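Local atomic coordinates of Rbsd/fucu transport protein family protein (Streptococcus pneumoniae, PDB entry 4A34), a protein that binds L-fucose and, as a fucose mutarotase, probably speeds the interconversion of its alpha and beta anomers. Residues E52-I57 / A131-K136. Sequence-based numbering, arbitrary orientation.
Sequences ELLDSI and ANIILK. With FUL (beta-L-fucopyranose), chain B.
L54 meets both I133 and L135 with the two methyls of its forked end. CD2 touches CD1 of I133 at 3.7 Å, the two side chains crossing at about a right angle. CD1 of L54 lies 4.0 Å from CD1 of L135. A chi1 of 176° sets CG of L54 opposite its backbone N, and from there the fork reaches the strand. One turn on, I57 reaches L135 with its branch methyl: CG2 is 3.8 Å from L135 CD1. That methyl of L135 therefore touches both helix residues. No hydrogen bond joins helix and strand, and all four side chains are buried. Y89 and M92 of helix 85-93 also pack on L54, so two helices share this face of the sheet. The axes of 52-57 and 133-136 run nearly parallel, 11.6 Å apart. Just before the strand, N132 gives a hydrogen bond from ND2 to O2 of the fucose, at 2.9 Å. Its OD1 accepts from the backbone N of D30, which fixes the turn of the amide. This is a helix packed on an inner strand of a mixed beta sheet, in the alpha/beta fold of the RbsD/FucU family, with the strand leading from the sugar pocket.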
ATOM      1  N   GLU I  52      -2.610 -30.350  19.312  1.00 35.70           N
ATOM      2  CA  GLU I  52      -1.526 -30.573  18.347  1.00 36.28           C
ATOM      3  C   GLU I  52      -0.629 -29.337  18.250  1.00 35.98           C
ATOM      4  O   GLU I  52       0.593 -29.434  18.375  1.00 36.33           O
ATOM      5  CB  GLU I  52      -2.076 -30.924  16.957  1.00 36.79           C
ATOM      6  CG  GLU I  52      -2.724 -32.301  16.834  1.00 38.71           C
ATOM      7  CD  GLU I  52      -4.241 -32.250  16.954  1.00 41.89           C
ATOM      8  OE1 GLU I  52      -4.755 -31.968  18.065  1.00 42.73           O
ATOM      9  OE2 GLU I  52      -4.919 -32.513  15.935  1.00 42.90           O
ATOM     10  N   LEU I  53      -1.246 -28.177  18.048  1.00 35.51           N
ATOM     11  CA  LEU I  53      -0.509 -26.925  17.926  1.00 35.17           C
ATOM     12  C   LEU I  53       0.212 -26.518  19.221  1.00 34.88           C
ATOM     13  O   LEU I  53       1.306 -25.944  19.169  1.00 34.38           O
ATOM     14  CB  LEU I  53      -1.448 -25.803  17.455  1.00 35.20           C
ATOM     15  CG  LEU I  53      -0.804 -24.530  16.907  1.00 34.89           C
ATOM     16  CD1 LEU I  53       0.119 -24.868  15.765  1.00 35.03           C
ATOM     17  CD2 LEU I  53      -1.871 -23.554  16.447  1.00 35.54           C
ATOM     18  N   LEU I  54      -0.404 -26.824  20.366  1.00 34.61           N
ATOM     19  CA  LEU I  54       0.145 -26.471  21.682  1.00 34.74           C
ATOM     20  C   LEU I  54       1.452 -27.219  21.977  1.00 35.13           C
ATOM     21  O   LEU I  54       2.395 -26.656  22.538  1.00 34.87           O
ATOM     22  CB  LEU I  54      -0.891 -26.736  22.786  1.00 34.69           C
ATOM     23  CG  LEU I  54      -0.488 -26.525  24.253  1.00 34.67           C
ATOM     24  CD1 LEU I  54      -0.074 -25.070  24.528  1.00 34.63           C
ATOM     25  CD2 LEU I  54      -1.612 -26.949  25.174  1.00 33.87           C
ATOM     26  N   ASP I  55       1.488 -28.492  21.589  1.00 35.61           N
ATOM     27  CA  ASP I  55       2.661 -29.328  21.746  1.00 36.00           C
ATOM     28  C   ASP I  55       3.849 -28.775  20.940  1.00 36.08           C
ATOM     29  O   ASP I  55       4.979 -28.689  21.445  1.00 36.12           O
ATOM     30  CB  ASP I  55       2.315 -30.751  21.300  1.00 36.35           C
ATOM     31  CG  ASP I  55       3.342 -31.774  21.750  1.00 37.71           C
ATOM     32  OD1 ASP I  55       3.718 -31.772  22.950  1.00 38.94           O
ATOM     33  OD2 ASP I  55       3.765 -32.588  20.899  1.00 39.10           O
ATOM     34  N   SER I  56       3.578 -28.386  19.693  1.00 35.93           N
ATOM     35  CA  SER I  56       4.609 -27.882  18.788  1.00 35.76           C
ATOM     36  C   SER I  56       5.160 -26.543  19.254  1.00 35.69           C
ATOM     37  O   SER I  56       6.362 -26.300  19.193  1.00 35.70           O
ATOM     38  CB  SER I  56       4.057 -27.749  17.367  1.00 35.78           C
ATOM     39  OG  SER I  56       3.613 -28.997  16.866  1.00 35.51           O
ATOM     40  N   ILE I  57       4.264 -25.681  19.722  1.00 35.79           N
ATOM     41  CA  ILE I  57       4.641 -24.357  20.205  1.00 35.56           C
ATOM     42  C   ILE I  57       5.439 -24.467  21.502  1.00 35.94           C
ATOM     43  O   ILE I  57       6.463 -23.799  21.652  1.00 36.20           O
ATOM     44  CB  ILE I  57       3.398 -23.417  20.336  1.00 35.14           C
ATOM     45  CG1 ILE I  57       2.834 -23.120  18.942  1.00 34.39           C
ATOM     46  CG2 ILE I  57       3.757 -22.129  21.053  1.00 34.51           C
ATOM     47  CD1 ILE I  57       1.639 -22.207  18.908  1.00 32.48           C
ATOM     48  N   ALA I 131     -11.790 -23.206  24.558  1.00 34.85           N
ATOM     49  CA  ALA I 131     -10.579 -23.979  24.255  1.00 34.48           C
ATOM     50  C   ALA I 131      -9.403 -23.071  23.946  1.00 34.14           C
ATOM     51  O   ALA I 131      -8.334 -23.531  23.531  1.00 34.23           O
ATOM     52  CB  ALA I 131     -10.840 -24.926  23.081  1.00 34.32           C
ATOM     53  N   ASN I 132      -9.620 -21.781  24.156  1.00 33.39           N
ATOM     54  CA  ASN I 132      -8.661 -20.755  23.832  1.00 32.78           C
ATOM     55  C   ASN I 132      -7.549 -20.717  24.870  1.00 32.51           C
ATOM     56  O   ASN I 132      -7.803 -20.935  26.045  1.00 32.59           O
ATOM     57  CB  ASN I 132      -9.391 -19.416  23.779  1.00 32.80           C
ATOM     58  CG  ASN I 132     -10.549 -19.425  22.800  1.00 32.68           C
ATOM     59  OD1 ASN I 132     -10.345 -19.343  21.593  1.00 33.95           O
ATOM     60  ND2 ASN I 132     -11.772 -19.519  23.315  1.00 32.14           N
ATOM     61  N   ILE I 133      -6.320 -20.450  24.440  1.00 32.23           N
ATOM     62  CA  ILE I 133      -5.189 -20.373  25.364  1.00 32.44           C
ATOM     63  C   ILE I 133      -4.410 -19.106  25.070  1.00 32.63           C
ATOM     64  O   ILE I 133      -4.364 -18.680  23.925  1.00 33.32           O
ATOM     65  CB  ILE I 133      -4.218 -21.587  25.218  1.00 32.40           C
ATOM     66  CG1 ILE I 133      -4.968 -22.919  25.172  1.00 32.93           C
ATOM     67  CG2 ILE I 133      -3.197 -21.616  26.348  1.00 31.42           C
ATOM     68  CD1 ILE I 133      -4.058 -24.120  24.973  1.00 34.18           C
ATOM     69  N   ILE I 134      -3.814 -18.495  26.092  1.00 32.74           N
ATOM     70  CA  ILE I 134      -2.823 -17.435  25.866  1.00 32.88           C
ATOM     71  C   ILE I 134      -1.502 -17.858  26.467  1.00 33.08           C
ATOM     72  O   ILE I 134      -1.438 -18.237  27.637  1.00 33.02           O
ATOM     73  CB  ILE I 134      -3.215 -16.064  26.454  1.00 32.87           C
ATOM     74  CG1 ILE I 134      -4.616 -15.653  26.002  1.00 32.57           C
ATOM     75  CG2 ILE I 134      -2.187 -15.009  26.047  1.00 32.62           C
ATOM     76  CD1 ILE I 134      -5.124 -14.414  26.659  1.00 32.27           C
ATOM     77  N   LEU I 135      -0.460 -17.810  25.640  1.00 33.29           N
ATOM     78  CA  LEU I 135       0.882 -18.207  26.029  1.00 33.01           C
ATOM     79  C   LEU I 135       1.768 -16.983  25.985  1.00 33.12           C
ATOM     80  O   LEU I 135       1.672 -16.180  25.048  1.00 33.24           O
ATOM     81  CB  LEU I 135       1.407 -19.263  25.063  1.00 33.00           C
ATOM     82  CG  LEU I 135       0.582 -20.539  24.861  1.00 32.59           C
ATOM     83  CD1 LEU I 135       1.166 -21.341  23.711  1.00 30.83           C
ATOM     84  CD2 LEU I 135       0.566 -21.373  26.143  1.00 32.66           C
ATOM     85  N   LYS I 136       2.618 -16.835  26.999  1.00 33.18           N
ATOM     86  CA  LYS I 136       3.531 -15.693  27.102  1.00 33.20           C
ATOM     87  C   LYS I 136       4.999 -16.130  26.977  1.00 33.61           C
ATOM     88  O   LYS I 136       5.508 -16.864  27.818  1.00 33.71           O
ATOM     89  CB  LYS I 136       3.290 -14.924  28.410  1.00 32.93           C
ATOM     90  CG  LYS I 136       4.112 -13.638  28.542  1.00 31.86           C
ATOM     91  CD  LYS I 136       4.164 -13.132  29.982  1.00 29.68           C
ATOM     92  CE  LYS I 136       3.144 -12.056  30.255  1.00 28.76           C
ATOM     93  NZ  LYS I 136       3.480 -10.779  29.595  1.00 27.29           N
TER
HETATM   94  C1  FUL B1144     -16.324 -17.729  22.772  1.00 44.27           C
HETATM   95  C2  FUL B1144     -15.596 -18.932  22.159  1.00 43.71           C
HETATM   96  O2  FUL B1144     -14.229 -18.671  21.935  1.00 43.62           O
HETATM   97  C3  FUL B1144     -15.718 -20.092  23.144  1.00 43.39           C
HETATM   98  O3  FUL B1144     -15.136 -21.259  22.627  1.00 44.43           O
HETATM   99  C4  FUL B1144     -17.179 -20.357  23.461  1.00 43.43           C
HETATM  100  O4  FUL B1144     -17.826 -20.714  22.269  1.00 43.17           O
HETATM  101  C5  FUL B1144     -17.803 -19.077  24.001  1.00 43.95           C
HETATM  102  C6  FUL B1144     -19.246 -19.304  24.432  1.00 43.18           C
HETATM  103  O5  FUL B1144     -17.683 -18.073  22.999  1.00 44.32           O
HETATM  104  O1  FUL B1144     -16.258 -16.594  21.947  1.00 45.68           O